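Long-range contacts in lipid II:glycine glycyltransferase (Staphylococcus aureus, PDB 6SNR), which probably attaches the first glycine of the pentaglycine interpeptide bridge to the lysine of lipid II, taking it from glycyl-tRNA: residues 37-42 / 57-62; 43-48 / 87-92; 129-134 / 387-392. One frame throughout, in Å; residues are numbered along the deposited sequence.

Contact 1 of 3, residues 37-42 / 57-62; sequences GWYARR and LLFKKV
CB of F59 sits over one face of the Y39 phenol ring, displaced toward the rim, 3.4 Å from CZ of Y39. Lying 3.5 Å from the centroid of the Y39 ring and 18° off its normal, CB of F59 makes a CH-pi contact. The two aromatic rings themselves hardly overlap: their planes are near parallel but slid apart. Y39 CG stands between its backbone N and carbonyl carbon (chi1 61°), which starts the ring off over the neighbouring strand, while its hydroxyl is hydrogen-bonded to E100. The edge of the F59 ring is met in its plane by the carbonyl O of Y39.

W38 offers a face to K60 in a similar way. CB of K60 is 3.6 Å from CE3 of W38 and lies over the face of the six-membered ring, a CH-pi contact with the centroid at 3.7 Å. The extended lysine chain crosses the indole at about a right angle, and its CD comes within 3.7 Å of CE2 of W38. K60 NZ is then held by T36 O. L58 adds its CB against CE3 of W38 and its CD2 against CB of A40.

These side chains decorate a beta hairpin of strands 39-47 and 50-61, antiparallel with axes at 148°. Y39-F59 and R41-L57 are hydrogen-bonded pairs, each closed by two backbone bonds; the shortest runs from F59 N to Y39 O at 2.7 Å. A40-L58 between them is a non-hydrogen-bonded pair. Y39, R41, L57 and F59 share one face, where helix 83-99 packs on R41, L57 and F59; A40 and L58 meet helix 27-33 on the other. At the hairpin's open end, G37, the C-prime residue of a Schellman motif, accepts through its O a bond from a water that also takes the N-H of K61.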
ATOM      1  N   GLY A  37      -1.848  23.378   1.599  1.00 24.42           N
ATOM      2  CA  GLY A  37      -2.800  24.462   1.733  1.00 23.97           C
ATOM      3  C   GLY A  37      -4.173  24.068   2.221  1.00 23.23           C
ATOM      4  O   GLY A  37      -5.111  24.887   2.191  1.00 26.65           O
ATOM      5  N   TRP A  38      -4.320  22.826   2.680  1.00 20.61           N
ATOM      6  CA  TRP A  38      -5.604  22.370   3.152  1.00 18.73           C
ATOM      7  C   TRP A  38      -5.749  22.563   4.647  1.00 20.05           C
ATOM      8  O   TRP A  38      -4.815  22.290   5.407  1.00 19.72           O
ATOM      9  CB  TRP A  38      -5.845  20.890   2.849  1.00 18.67           C
ATOM     10  CG  TRP A  38      -5.794  20.533   1.388  1.00 18.24           C
ATOM     11  CD1 TRP A  38      -4.666  20.264   0.646  1.00 18.66           C
ATOM     12  CD2 TRP A  38      -6.899  20.462   0.468  1.00 17.71           C
ATOM     13  NE1 TRP A  38      -5.012  19.995  -0.666  1.00 20.37           N
ATOM     14  CE2 TRP A  38      -6.372  20.133  -0.806  1.00 18.88           C
ATOM     15  CE3 TRP A  38      -8.273  20.667   0.584  1.00 19.22           C
ATOM     16  CZ2 TRP A  38      -7.231  19.964  -1.950  1.00 20.02           C
ATOM     17  CZ3 TRP A  38      -9.086  20.524  -0.549  1.00 18.84           C
ATOM     18  CH2 TRP A  38      -8.563  20.155  -1.771  1.00 19.66           C
ATOM     19  N   TYR A  39      -6.911  23.029   5.073  1.00 18.21           N
ATOM     20  CA  TYR A  39      -7.265  23.100   6.502  1.00 18.29           C
ATOM     21  C   TYR A  39      -8.497  22.271   6.788  1.00 18.94           C
ATOM     22  O   TYR A  39      -9.395  22.141   5.952  1.00 18.84           O
ATOM     23  CB  TYR A  39      -7.418  24.538   7.033  1.00 18.37           C
ATOM     24  CG  TYR A  39      -8.508  25.404   6.377  1.00 17.72           C
ATOM     25  CD1 TYR A  39      -8.247  26.064   5.166  1.00 19.79           C
ATOM     26  CD2 TYR A  39      -9.731  25.623   6.992  1.00 18.51           C
ATOM     27  CE1 TYR A  39      -9.220  26.856   4.552  1.00 20.31           C
ATOM     28  CE2 TYR A  39     -10.702  26.428   6.392  1.00 19.07           C
ATOM     29  CZ  TYR A  39     -10.420  27.047   5.186  1.00 18.47           C
ATOM     30  OH  TYR A  39     -11.451  27.806   4.629  1.00 20.74           O
ATOM     31  N   ALA A  40      -8.553  21.708   8.000  1.00 16.87           N
ATOM     32  CA  ALA A  40      -9.520  20.711   8.332  1.00 16.61           C
ATOM     33  C   ALA A  40     -10.569  21.120   9.350  1.00 17.64           C
ATOM     34  O   ALA A  40     -10.288  21.917  10.291  1.00 17.94           O
ATOM     35  CB  ALA A  40      -8.821  19.418   8.806  1.00 19.66           C
ATOM     36  N   ARG A  41     -11.728  20.502   9.209  1.00 16.97           N
ATOM     37  CA  ARG A  41     -12.821  20.591  10.178  1.00 17.54           C
ATOM     38  C   ARG A  41     -13.450  19.242  10.272  1.00 17.74           C
ATOM     39  O   ARG A  41     -13.413  18.480   9.313  1.00 19.70           O
ATOM     40  CB  ARG A  41     -13.841  21.631   9.724  1.00 17.00           C
ATOM     41  CG  ARG A  41     -13.302  23.053   9.783  1.00 18.37           C
ATOM     42  CD  ARG A  41     -13.117  23.604  11.212  1.00 20.06           C
ATOM     43  NE  ARG A  41     -14.371  23.541  11.895  1.00 22.75           N
ATOM     44  CZ  ARG A  41     -15.347  24.450  11.762  1.00 24.47           C
ATOM     45  NH1 ARG A  41     -15.176  25.550  11.034  1.00 25.92           N
ATOM     46  NH2 ARG A  41     -16.490  24.259  12.386  1.00 26.48           N
ATOM     47  N   ARG A  42     -14.007  18.898  11.424  1.00 15.01           N
ATOM     48  CA  ARG A  42     -14.707  17.642  11.626  1.00 15.10           C
ATOM     49  C   ARG A  42     -16.163  17.853  12.000  1.00 15.33           C
ATOM     50  O   ARG A  42     -16.531  18.879  12.611  1.00 18.04           O
ATOM     51  CB  ARG A  42     -14.000  16.753  12.702  1.00 16.01           C
ATOM     52  CG  ARG A  42     -12.642  16.203  12.270  1.00 17.59           C
ATOM     53  CD  ARG A  42     -12.248  15.051  13.178  1.00 17.00           C
ATOM     54  NE  ARG A  42     -11.783  15.564  14.505  1.00 16.61           N
ATOM     55  CZ  ARG A  42     -12.485  15.476  15.640  1.00 17.20           C
ATOM     56  NH1 ARG A  42     -13.719  15.001  15.668  1.00 18.26           N
ATOM     57  NH2 ARG A  42     -11.954  15.950  16.779  1.00 19.38           N
ATOM     58  N   LEU A  57     -13.577  17.185   6.879  1.00 14.93           N
ATOM     59  CA  LEU A  57     -13.687  18.117   5.742  1.00 14.70           C
ATOM     60  C   LEU A  57     -12.397  18.821   5.553  1.00 16.57           C
ATOM     61  O   LEU A  57     -11.832  19.399   6.515  1.00 17.73           O
ATOM     62  CB  LEU A  57     -14.806  19.171   6.045  1.00 14.96           C
ATOM     63  CG  LEU A  57     -16.271  18.759   6.034  1.00 16.54           C
ATOM     64  CD1 LEU A  57     -16.664  17.567   6.853  1.00 16.89           C
ATOM     65  CD2 LEU A  57     -17.103  19.991   6.451  1.00 16.91           C
ATOM     66  N   LEU A  58     -11.858  18.830   4.335  1.00 15.13           N
ATOM     67  CA  LEU A  58     -10.680  19.569   4.029  1.00 16.44           C
ATOM     68  C   LEU A  58     -11.088  20.726   3.143  1.00 16.61           C
ATOM     69  O   LEU A  58     -11.765  20.551   2.133  1.00 17.13           O
ATOM     70  CB  LEU A  58      -9.634  18.721   3.283  1.00 18.19           C
ATOM     71  CG  LEU A  58      -9.061  17.593   4.155  1.00 19.56           C
ATOM     72  CD1 LEU A  58      -8.145  16.663   3.338  1.00 19.77           C
ATOM     73  CD2 LEU A  58      -8.290  18.183   5.308  1.00 21.79           C
ATOM     74  N   PHE A  59     -10.605  21.897   3.498  1.00 15.51           N
ATOM     75  CA  PHE A  59     -10.816  23.118   2.691  1.00 16.08           C
ATOM     76  C   PHE A  59      -9.553  23.683   2.091  1.00 17.37           C
ATOM     77  O   PHE A  59      -8.490  23.719   2.744  1.00 17.08           O
ATOM     78  CB  PHE A  59     -11.441  24.228   3.622  1.00 15.91           C
ATOM     79  CG  PHE A  59     -12.815  23.927   4.060  1.00 15.26           C
ATOM     80  CD1 PHE A  59     -13.915  24.336   3.355  1.00 14.90           C
ATOM     81  CD2 PHE A  59     -13.063  23.256   5.250  1.00 16.88           C
ATOM     82  CE1 PHE A  59     -15.188  24.045   3.771  1.00 15.78           C
ATOM     83  CE2 PHE A  59     -14.326  22.952   5.655  1.00 16.03           C
ATOM     84  CZ  PHE A  59     -15.427  23.342   4.933  1.00 16.32           C
ATOM     85  N   LYS A  60      -9.680  24.246   0.870  1.00 17.49           N
ATOM     86  CA  LYS A  60      -8.554  24.906   0.250  1.00 20.22           C
ATOM     87  C   LYS A  60      -9.095  26.028  -0.615  1.00 20.32           C
ATOM     88  O   LYS A  60     -10.050  25.836  -1.327  1.00 19.52           O
ATOM     89  CB  LYS A  60      -7.697  23.975  -0.588  1.00 20.99           C
ATOM     90  CG  LYS A  60      -6.401  24.592  -1.119  1.00 23.94           C
ATOM     91  CD  LYS A  60      -5.509  23.565  -1.775  1.00 25.73           C
ATOM     92  CE  LYS A  60      -4.351  24.197  -2.519  1.00 27.04           C
ATOM     93  NZ  LYS A  60      -3.379  23.163  -3.010  1.00 28.50           N
ATOM     94  N   LYS A  61      -8.427  27.184  -0.542  1.00 21.97           N
ATOM     95  CA  LYS A  61      -8.815  28.359  -1.339  1.00 23.93           C
ATOM     96  C   LYS A  61      -8.611  28.092  -2.827  1.00 22.85           C
ATOM     97  O   LYS A  61      -7.604  27.503  -3.243  1.00 26.87           O
ATOM     98  CB  LYS A  61      -7.985  29.557  -0.891  1.00 26.67           C
ATOM     99  CG  LYS A  61      -8.148  30.826  -1.737  1.00 31.66           C
ATOM    100  CD  LYS A  61      -6.799  31.501  -1.964  1.00 38.21           C
ATOM    101  CE  LYS A  61      -5.804  30.545  -2.613  1.00 40.28           C
ATOM    102  NZ  LYS A  61      -4.877  31.120  -3.635  1.00 43.75           N
ATOM    103  N   VAL A  62      -9.579  28.544  -3.629  1.00 24.46           N
ATOM    104  CA  VAL A  62      -9.485  28.430  -5.123  1.00 25.60           C
ATOM    105  C   VAL A  62      -8.550  29.546  -5.649  1.00 28.05           C
ATOM    106  O   VAL A  62      -8.735  30.711  -5.276  1.00 28.89           O
ATOM    107  CB  VAL A  62     -10.873  28.494  -5.786  1.00 25.82           C
ATOM    108  CG1 VAL A  62     -10.728  28.350  -7.297  1.00 27.50           C
ATOM    109  CG2 VAL A  62     -11.820  27.405  -5.281  1.00 25.32           C
TER
HETATM  110  O   HOH W   1      -5.996  27.316   1.179  1.00 26.23           O

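Contact 2 of 3, residues 43-48 / 87-92; sequences IAVGRD and NALLDS
S92 OG meets a water at 2.6 Å, and that water donates in turn to the carbonyl O of A44 at 2.9 Å, so a single solvent molecule ties the helix side chain to the strand backbone. This polar link accompanies a contact that is otherwise apolar and buried.

I43 and V45, alternate residues of strand 39-47, both direct their CB toward the helix. I43 divides its branches between two residues about one helical turn apart, S92 and L89: CG2 rests on CB of S92 at 3.8 Å, whereas CD1 goes to L89, touching CD2 at 3.7 Å and approaching the carbonyl O of L89 at 3.3 Å. That reach follows from an anti chi2 (178°), which extends the chain beyond CG1. V45 forks over consecutive helix residues, its CG1 lying 3.8 Å from CB of A88 and its CG2 at the same distance from CG of L89. The isobutyl end of L89 comes nearer to the strand than its CB direction alone would suggest, and it crosses both I43 and V45 at an oblique angle.

The axes of strand and helix run at 144° to each other and approach to 8.3 Å, a spacing filled by these small and branched side chains. Helix 83-99 thus packs on one face of the sheet: I43 also touches A93 and I96 of the same helix, L89 continues onto F76 and V78 of strand 68-78, and strand 39-47 is bonded through its backbone to strand 50-61, by G46 to E2 of strand 2-3 and by A44 to M4 just after it.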
ATOM      1  N   ILE A  43     -16.966  16.852  11.689  1.00 14.74           N
ATOM      2  CA  ILE A  43     -18.383  16.717  12.091  1.00 16.05           C
ATOM      3  C   ILE A  43     -18.598  15.297  12.597  1.00 17.91           C
ATOM      4  O   ILE A  43     -17.920  14.350  12.193  1.00 19.01           O
ATOM      5  CB  ILE A  43     -19.397  17.033  10.975  1.00 17.07           C
ATOM      6  CG1 ILE A  43     -19.168  16.185   9.691  1.00 17.91           C
ATOM      7  CG2 ILE A  43     -19.272  18.500  10.585  1.00 17.52           C
ATOM      8  CD1 ILE A  43     -20.168  16.402   8.541  1.00 18.61           C
ATOM      9  N   ALA A  44     -19.566  15.139  13.495  1.00 16.85           N
ATOM     10  CA  ALA A  44     -19.997  13.841  14.006  1.00 17.73           C
ATOM     11  C   ALA A  44     -21.452  13.954  14.344  1.00 18.82           C
ATOM     12  O   ALA A  44     -21.896  15.001  14.792  1.00 18.35           O
ATOM     13  CB  ALA A  44     -19.168  13.380  15.196  1.00 18.41           C
ATOM     14  N   VAL A  45     -22.196  12.898  14.076  1.00 19.08           N
ATOM     15  CA  VAL A  45     -23.627  12.800  14.413  1.00 21.13           C
ATOM     16  C   VAL A  45     -23.932  11.433  15.063  1.00 20.98           C
ATOM     17  O   VAL A  45     -23.227  10.430  14.864  1.00 21.56           O
ATOM     18  CB  VAL A  45     -24.496  12.987  13.155  1.00 20.30           C
ATOM     19  CG1 VAL A  45     -24.246  14.317  12.460  1.00 19.58           C
ATOM     20  CG2 VAL A  45     -24.310  11.817  12.203  1.00 20.40           C
ATOM     21  N   GLY A  46     -24.941  11.408  15.936  1.00 22.44           N
ATOM     22  CA  GLY A  46     -25.351  10.177  16.584  1.00 23.73           C
ATOM     23  C   GLY A  46     -26.591  10.350  17.457  1.00 25.89           C
ATOM     24  O   GLY A  46     -27.274  11.361  17.373  1.00 25.71           O
ATOM     25  N   ARG A  47     -26.878   9.324  18.245  1.00 30.10           N
ATOM     26  CA  ARG A  47     -28.072   9.303  19.114  1.00 34.20           C
ATOM     27  C   ARG A  47     -27.728   8.545  20.375  1.00 33.80           C
ATOM     28  O   ARG A  47     -27.008   7.536  20.322  1.00 31.09           O
ATOM     29  CB  ARG A  47     -29.233   8.571  18.439  1.00 38.89           C
ATOM     30  CG  ARG A  47     -29.978   9.370  17.398  1.00 46.65           C
ATOM     31  CD  ARG A  47     -31.200   8.614  16.899  1.00 52.03           C
ATOM     32  NE  ARG A  47     -32.319   8.643  17.851  1.00 57.80           N
ATOM     33  CZ  ARG A  47     -32.648   7.666  18.700  1.00 62.52           C
ATOM     34  NH1 ARG A  47     -31.945   6.534  18.765  1.00 68.38           N
ATOM     35  NH2 ARG A  47     -33.692   7.823  19.508  1.00 63.08           N
ATOM     36  N   ASP A  48     -28.249   9.022  21.506  1.00 37.55           N
ATOM     37  CA  ASP A  48     -28.080   8.325  22.791  1.00 38.45           C
ATOM     38  C   ASP A  48     -26.623   8.146  23.184  1.00 37.22           C
ATOM     39  O   ASP A  48     -26.280   7.142  23.815  1.00 37.35           O
ATOM     40  CB  ASP A  48     -28.755   6.941  22.765  1.00 41.35           C
ATOM     41  CG  ASP A  48     -30.206   6.992  22.304  1.00 43.75           C
ATOM     42  OD1 ASP A  48     -30.950   7.862  22.787  1.00 46.52           O
ATOM     43  OD2 ASP A  48     -30.594   6.165  21.450  1.00 48.92           O
ATOM     44  N   ASN A  87     -28.308  12.316   6.161  1.00 20.74           N
ATOM     45  CA  ASN A  87     -28.844  13.683   6.083  1.00 23.21           C
ATOM     46  C   ASN A  87     -28.250  14.624   7.119  1.00 19.80           C
ATOM     47  O   ASN A  87     -27.977  15.794   6.852  1.00 20.44           O
ATOM     48  CB  ASN A  87     -30.381  13.637   6.255  1.00 27.55           C
ATOM     49  CG  ASN A  87     -31.020  15.016   6.316  1.00 31.02           C
ATOM     50  OD1 ASN A  87     -31.548  15.414   7.381  1.00 36.10           O
ATOM     51  ND2 ASN A  87     -30.990  15.753   5.204  1.00 32.40           N
ATOM     52  N   ALA A  88     -28.078  14.114   8.334  1.00 21.30           N
ATOM     53  CA  ALA A  88     -27.511  14.933   9.395  1.00 19.85           C
ATOM     54  C   ALA A  88     -26.079  15.350   9.118  1.00 20.45           C
ATOM     55  O   ALA A  88     -25.685  16.496   9.350  1.00 19.12           O
ATOM     56  CB  ALA A  88     -27.608  14.232  10.701  1.00 20.35           C
ATOM     57  N   LEU A  89     -25.283  14.409   8.594  1.00 18.40           N
ATOM     58  CA  LEU A  89     -23.960  14.773   8.134  1.00 19.11           C
ATOM     59  C   LEU A  89     -23.962  15.842   7.054  1.00 18.84           C
ATOM     60  O   LEU A  89     -23.140  16.797   7.111  1.00 18.81           O
ATOM     61  CB  LEU A  89     -23.180  13.511   7.661  1.00 18.20           C
ATOM     62  CG  LEU A  89     -22.751  12.580   8.771  1.00 19.26           C
ATOM     63  CD1 LEU A  89     -22.358  11.225   8.226  1.00 20.36           C
ATOM     64  CD2 LEU A  89     -21.619  13.163   9.596  1.00 19.62           C
ATOM     65  N   LEU A  90     -24.844  15.710   6.050  1.00 19.47           N
ATOM     66  CA  LEU A  90     -24.940  16.782   5.023  1.00 19.05           C
ATOM     67  C   LEU A  90     -25.346  18.146   5.639  1.00 18.54           C
ATOM     68  O   LEU A  90     -24.759  19.163   5.319  1.00 19.02           O
ATOM     69  CB  LEU A  90     -25.874  16.371   3.874  1.00 19.19           C
ATOM     70  CG  LEU A  90     -26.027  17.388   2.740  1.00 19.62           C
ATOM     71  CD1 LEU A  90     -24.722  17.806   2.088  1.00 20.22           C
ATOM     72  CD2 LEU A  90     -27.016  16.837   1.681  1.00 20.63           C
ATOM     73  N   ASP A  91     -26.331  18.133   6.533  1.00 21.23           N
ATOM     74  CA  ASP A  91     -26.755  19.349   7.219  1.00 22.19           C
ATOM     75  C   ASP A  91     -25.560  20.042   7.894  1.00 21.26           C
ATOM     76  O   ASP A  91     -25.313  21.246   7.689  1.00 20.58           O
ATOM     77  CB  ASP A  91     -27.839  19.046   8.255  1.00 24.26           C
ATOM     78  CG  ASP A  91     -29.255  18.810   7.654  1.00 28.80           C
ATOM     79  OD1 ASP A  91     -29.528  19.045   6.442  1.00 31.41           O
ATOM     80  OD2 ASP A  91     -30.123  18.391   8.454  1.00 30.71           O
ATOM     81  N   SER A  92     -24.787  19.264   8.660  1.00 21.75           N
ATOM     82  CA  SER A  92     -23.606  19.814   9.325  1.00 20.52           C
ATOM     83  C   SER A  92     -22.537  20.300   8.369  1.00 19.14           C
ATOM     84  O   SER A  92     -21.914  21.340   8.595  1.00 18.33           O
ATOM     85  CB  SER A  92     -23.010  18.818  10.333  1.00 22.31           C
ATOM     86  OG  SER A  92     -23.947  18.534  11.379  1.00 23.89           O
TER
HETATM   87  O   HOH W   2     -22.431  17.420  13.232  1.00 27.73           O

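Contact 3 of 3, residues 129-134 / 387-392; sequences KHKGFK and EFDYIL
An antiparallel pairing at the outer end of the seven-strand mixed sheet joins the short edge strand 129-130 to strand 388-391. K129 and D389 form its hydrogen-bonded pair, with K129 N to D389 O at 2.8 Å and nearly straight (173°), and D389 N returning to K129 O. Beyond the non-hydrogen-bonded pair H130-F388, K131 N bonds E387 O at 3.0 Å. On one face H130 puts CD2 over the F388 ring, 3.5 Å from CE2 and offset toward the rim; the ring planes meet obliquely at 31°. The imidazole NE2 bonds I385 O.

K131 lies alongside E387, both chains pointing the same way, and its CE is 3.3 Å from OD2 of D389. The salt bridge from K131 NZ to that OD2 is long at 3.7 Å, its stronger partner being E401. A water donates to both D389 OD2 and K129 O, and Y397 OH bonds D389 OD2. K106 bridges both carboxylates, through D389 OD1 and E387 OE2, while K131 bridges E401 and, at long range, D389, an arrangement consistent with D389 and E387 being ionised.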
ATOM      1  N   LYS A 129     -24.667  15.552  -7.242  1.00 21.35           N
ATOM      2  CA  LYS A 129     -24.443  15.217  -8.659  1.00 22.11           C
ATOM      3  C   LYS A 129     -23.237  14.288  -8.788  1.00 22.77           C
ATOM      4  O   LYS A 129     -22.190  14.483  -8.171  1.00 23.31           O
ATOM      5  CB  LYS A 129     -24.240  16.475  -9.477  1.00 23.74           C
ATOM      6  CG  LYS A 129     -25.299  17.557  -9.214  1.00 27.74           C
ATOM      7  CD  LYS A 129     -26.734  17.078  -9.398  1.00 33.13           C
ATOM      8  CE  LYS A 129     -27.726  18.135  -8.947  1.00 36.85           C
ATOM      9  NZ  LYS A 129     -29.116  17.605  -8.970  1.00 38.84           N
ATOM     10  N   HIS A 130     -23.390  13.271  -9.627  1.00 21.71           N
ATOM     11  CA  HIS A 130     -22.351  12.263  -9.839  1.00 20.64           C
ATOM     12  C   HIS A 130     -21.432  12.596 -10.988  1.00 21.97           C
ATOM     13  O   HIS A 130     -21.908  13.069 -12.048  1.00 24.17           O
ATOM     14  CB  HIS A 130     -23.053  10.948 -10.132  1.00 19.54           C
ATOM     15  CG  HIS A 130     -22.158   9.748 -10.189  1.00 19.94           C
ATOM     16  ND1 HIS A 130     -22.267   8.792 -11.186  1.00 22.90           N
ATOM     17  CD2 HIS A 130     -21.186   9.294  -9.347  1.00 21.09           C
ATOM     18  CE1 HIS A 130     -21.417   7.804 -10.948  1.00 22.42           C
ATOM     19  NE2 HIS A 130     -20.739   8.091  -9.842  1.00 21.27           N
ATOM     20  N   LYS A 131     -20.122  12.322 -10.829  1.00 19.47           N
ATOM     21  CA  LYS A 131     -19.116  12.619 -11.861  1.00 21.41           C
ATOM     22  C   LYS A 131     -19.157  11.532 -12.950  1.00 22.74           C
ATOM     23  O   LYS A 131     -18.528  11.722 -14.005  1.00 25.19           O
ATOM     24  CB  LYS A 131     -17.674  12.662 -11.305  1.00 23.10           C
ATOM     25  CG  LYS A 131     -17.321  13.891 -10.521  1.00 23.63           C
ATOM     26  CD  LYS A 131     -17.260  15.114 -11.392  1.00 23.73           C
ATOM     27  CE  LYS A 131     -16.614  16.259 -10.633  1.00 23.35           C
ATOM     28  NZ  LYS A 131     -16.688  17.516 -11.363  1.00 24.53           N
ATOM     29  N   GLY A 132     -19.844  10.419 -12.661  1.00 21.19           N
ATOM     30  CA  GLY A 132     -20.065   9.314 -13.650  1.00 22.80           C
ATOM     31  C   GLY A 132     -19.196   8.084 -13.464  1.00 23.65           C
ATOM     32  O   GLY A 132     -18.217   8.105 -12.719  1.00 23.92           O
ATOM     33  N   PHE A 133     -19.524   6.992 -14.164  1.00 22.70           N
ATOM     34  CA  PHE A 133     -18.768   5.748 -14.048  1.00 23.01           C
ATOM     35  C   PHE A 133     -17.757   5.683 -15.176  1.00 25.48           C
ATOM     36  O   PHE A 133     -17.927   4.938 -16.173  1.00 28.62           O
ATOM     37  CB  PHE A 133     -19.672   4.524 -14.045  1.00 23.78           C
ATOM     38  CG  PHE A 133     -20.728   4.552 -12.986  1.00 23.98           C
ATOM     39  CD1 PHE A 133     -20.436   4.236 -11.654  1.00 24.80           C
ATOM     40  CD2 PHE A 133     -22.032   4.918 -13.301  1.00 24.30           C
ATOM     41  CE1 PHE A 133     -21.428   4.245 -10.693  1.00 23.04           C
ATOM     42  CE2 PHE A 133     -23.018   4.926 -12.340  1.00 25.21           C
ATOM     43  CZ  PHE A 133     -22.718   4.577 -11.025  1.00 25.66           C
ATOM     44  N   LYS A 134     -16.708   6.480 -15.025  1.00 22.55           N
ATOM     45  CA  LYS A 134     -15.648   6.602 -16.027  1.00 22.35           C
ATOM     46  C   LYS A 134     -14.473   5.613 -15.767  1.00 21.28           C
ATOM     47  O   LYS A 134     -14.580   4.726 -14.908  1.00 21.52           O
ATOM     48  CB  LYS A 134     -15.209   8.070 -16.152  1.00 25.34           C
ATOM     49  CG  LYS A 134     -16.352   9.054 -16.321  1.00 28.99           C
ATOM     50  CD  LYS A 134     -15.861  10.394 -16.853  1.00 32.49           C
ATOM     51  CE  LYS A 134     -17.007  11.316 -17.264  1.00 35.88           C
ATOM     52  NZ  LYS A 134     -18.053  10.658 -18.091  1.00 41.31           N
ATOM     53  N   GLU A 387     -17.332   9.858  -7.383  1.00 16.09           N
ATOM     54  CA  GLU A 387     -17.233  11.199  -6.839  1.00 16.84           C
ATOM     55  C   GLU A 387     -18.559  11.914  -7.006  1.00 18.55           C
ATOM     56  O   GLU A 387     -19.185  11.823  -8.072  1.00 18.93           O
ATOM     57  CB  GLU A 387     -16.098  11.953  -7.530  1.00 17.29           C
ATOM     58  CG  GLU A 387     -15.767  13.298  -6.910  1.00 17.13           C
ATOM     59  CD  GLU A 387     -14.545  13.879  -7.550  1.00 16.48           C
ATOM     60  OE1 GLU A 387     -13.417  13.375  -7.315  1.00 18.50           O
ATOM     61  OE2 GLU A 387     -14.668  14.869  -8.273  1.00 18.52           O
ATOM     62  N   PHE A 388     -19.001  12.627  -5.958  1.00 16.87           N
ATOM     63  CA  PHE A 388     -20.283  13.316  -5.956  1.00 17.57           C
ATOM     64  C   PHE A 388     -20.091  14.722  -5.390  1.00 19.23           C
ATOM     65  O   PHE A 388     -19.333  14.924  -4.439  1.00 19.06           O
ATOM     66  CB  PHE A 388     -21.273  12.604  -5.015  1.00 18.22           C
ATOM     67  CG  PHE A 388     -21.542  11.155  -5.363  1.00 18.73           C
ATOM     68  CD1 PHE A 388     -20.646  10.170  -5.022  1.00 20.35           C
ATOM     69  CD2 PHE A 388     -22.715  10.786  -6.025  1.00 20.14           C
ATOM     70  CE1 PHE A 388     -20.868   8.869  -5.377  1.00 21.60           C
ATOM     71  CE2 PHE A 388     -22.958   9.456  -6.341  1.00 20.54           C
ATOM     72  CZ  PHE A 388     -22.024   8.503  -6.025  1.00 20.89           C
ATOM     73  N   ASP A 389     -20.828  15.697  -5.942  1.00 19.57           N
ATOM     74  CA  ASP A 389     -20.720  17.080  -5.507  1.00 20.40           C
ATOM     75  C   ASP A 389     -22.095  17.593  -5.100  1.00 21.59           C
ATOM     76  O   ASP A 389     -23.065  17.401  -5.829  1.00 20.24           O
ATOM     77  CB  ASP A 389     -20.163  17.972  -6.601  1.00 20.14           C
ATOM     78  CG  ASP A 389     -18.760  17.615  -6.988  1.00 22.63           C
ATOM     79  OD1 ASP A 389     -17.905  17.708  -6.095  1.00 24.80           O
ATOM     80  OD2 ASP A 389     -18.505  17.324  -8.181  1.00 25.50           O
ATOM     81  N   TYR A 390     -22.173  18.213  -3.924  1.00 20.38           N
ATOM     82  CA  TYR A 390     -23.362  18.967  -3.498  1.00 19.70           C
ATOM     83  C   TYR A 390     -22.999  20.408  -3.791  1.00 19.02           C
ATOM     84  O   TYR A 390     -22.118  21.006  -3.168  1.00 19.25           O
ATOM     85  CB  TYR A 390     -23.708  18.733  -2.035  1.00 19.66           C
ATOM     86  CG  TYR A 390     -24.984  19.430  -1.641  1.00 20.16           C
ATOM     87  CD1 TYR A 390     -24.957  20.757  -1.262  1.00 23.89           C
ATOM     88  CD2 TYR A 390     -26.207  18.764  -1.650  1.00 20.72           C
ATOM     89  CE1 TYR A 390     -26.127  21.412  -0.917  1.00 24.45           C
ATOM     90  CE2 TYR A 390     -27.382  19.421  -1.280  1.00 23.88           C
ATOM     91  CZ  TYR A 390     -27.318  20.752  -0.933  1.00 23.34           C
ATOM     92  OH  TYR A 390     -28.468  21.440  -0.553  1.00 27.22           O
ATOM     93  N   ILE A 391     -23.629  20.996  -4.832  1.00 20.72           N
ATOM     94  CA  ILE A 391     -23.138  22.229  -5.379  1.00 21.30           C
ATOM     95  C   ILE A 391     -23.769  23.414  -4.618  1.00 21.83           C
ATOM     96  O   ILE A 391     -25.003  23.475  -4.491  1.00 24.48           O
ATOM     97  CB  ILE A 391     -23.430  22.352  -6.914  1.00 23.14           C
ATOM     98  CG1 ILE A 391     -22.687  21.240  -7.656  1.00 24.55           C
ATOM     99  CG2 ILE A 391     -23.035  23.728  -7.435  1.00 24.10           C
ATOM    100  CD1 ILE A 391     -23.181  21.008  -9.077  1.00 25.41           C
ATOM    101  N   LEU A 392     -22.914  24.316  -4.151  1.00 23.74           N
ATOM    102  CA  LEU A 392     -23.310  25.498  -3.376  1.00 23.05           C
ATOM    103  C   LEU A 392     -23.322  26.762  -4.200  1.00 26.26           C
ATOM    104  O   LEU A 392     -24.091  27.691  -3.922  1.00 27.50           O
ATOM    105  CB  LEU A 392     -22.379  25.675  -2.165  1.00 22.14           C
ATOM    106  CG  LEU A 392     -22.437  24.514  -1.197  1.00 22.07           C
ATOM    107  CD1 LEU A 392     -21.294  24.584  -0.198  1.00 23.63           C
ATOM    108  CD2 LEU A 392     -23.787  24.369  -0.519  1.00 23.86           C
TER
HETATM  109  O   HOH W   3     -20.072  15.685  -9.716  1.00 25.42           O
HETATM  110  O   HOH W   4     -17.397   9.304 -10.257  1.00 20.90           O

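In the fold
All three contacts reach one seven-strand mixed sheet, on the same side of the chain's centre. Contact 1 pairs strands 39-47 and 50-61, and contact 2 sets the later part of strand 39-47 against helix 83-99; their segments alternate along the chain, and L57 CD1 touches I43 CG1 at 4.0 Å. Contact 3 follows in series, at the other end of the sheet, where a segment near the C-terminus returns to pair with the edge strand. Centres lie about 19 to 21 Å apart. Helix 83-99 links them, since L90 also packs on Y390. Segments more than 250 residues apart in sequence thus meet in one sheet of this FemABX-family protein.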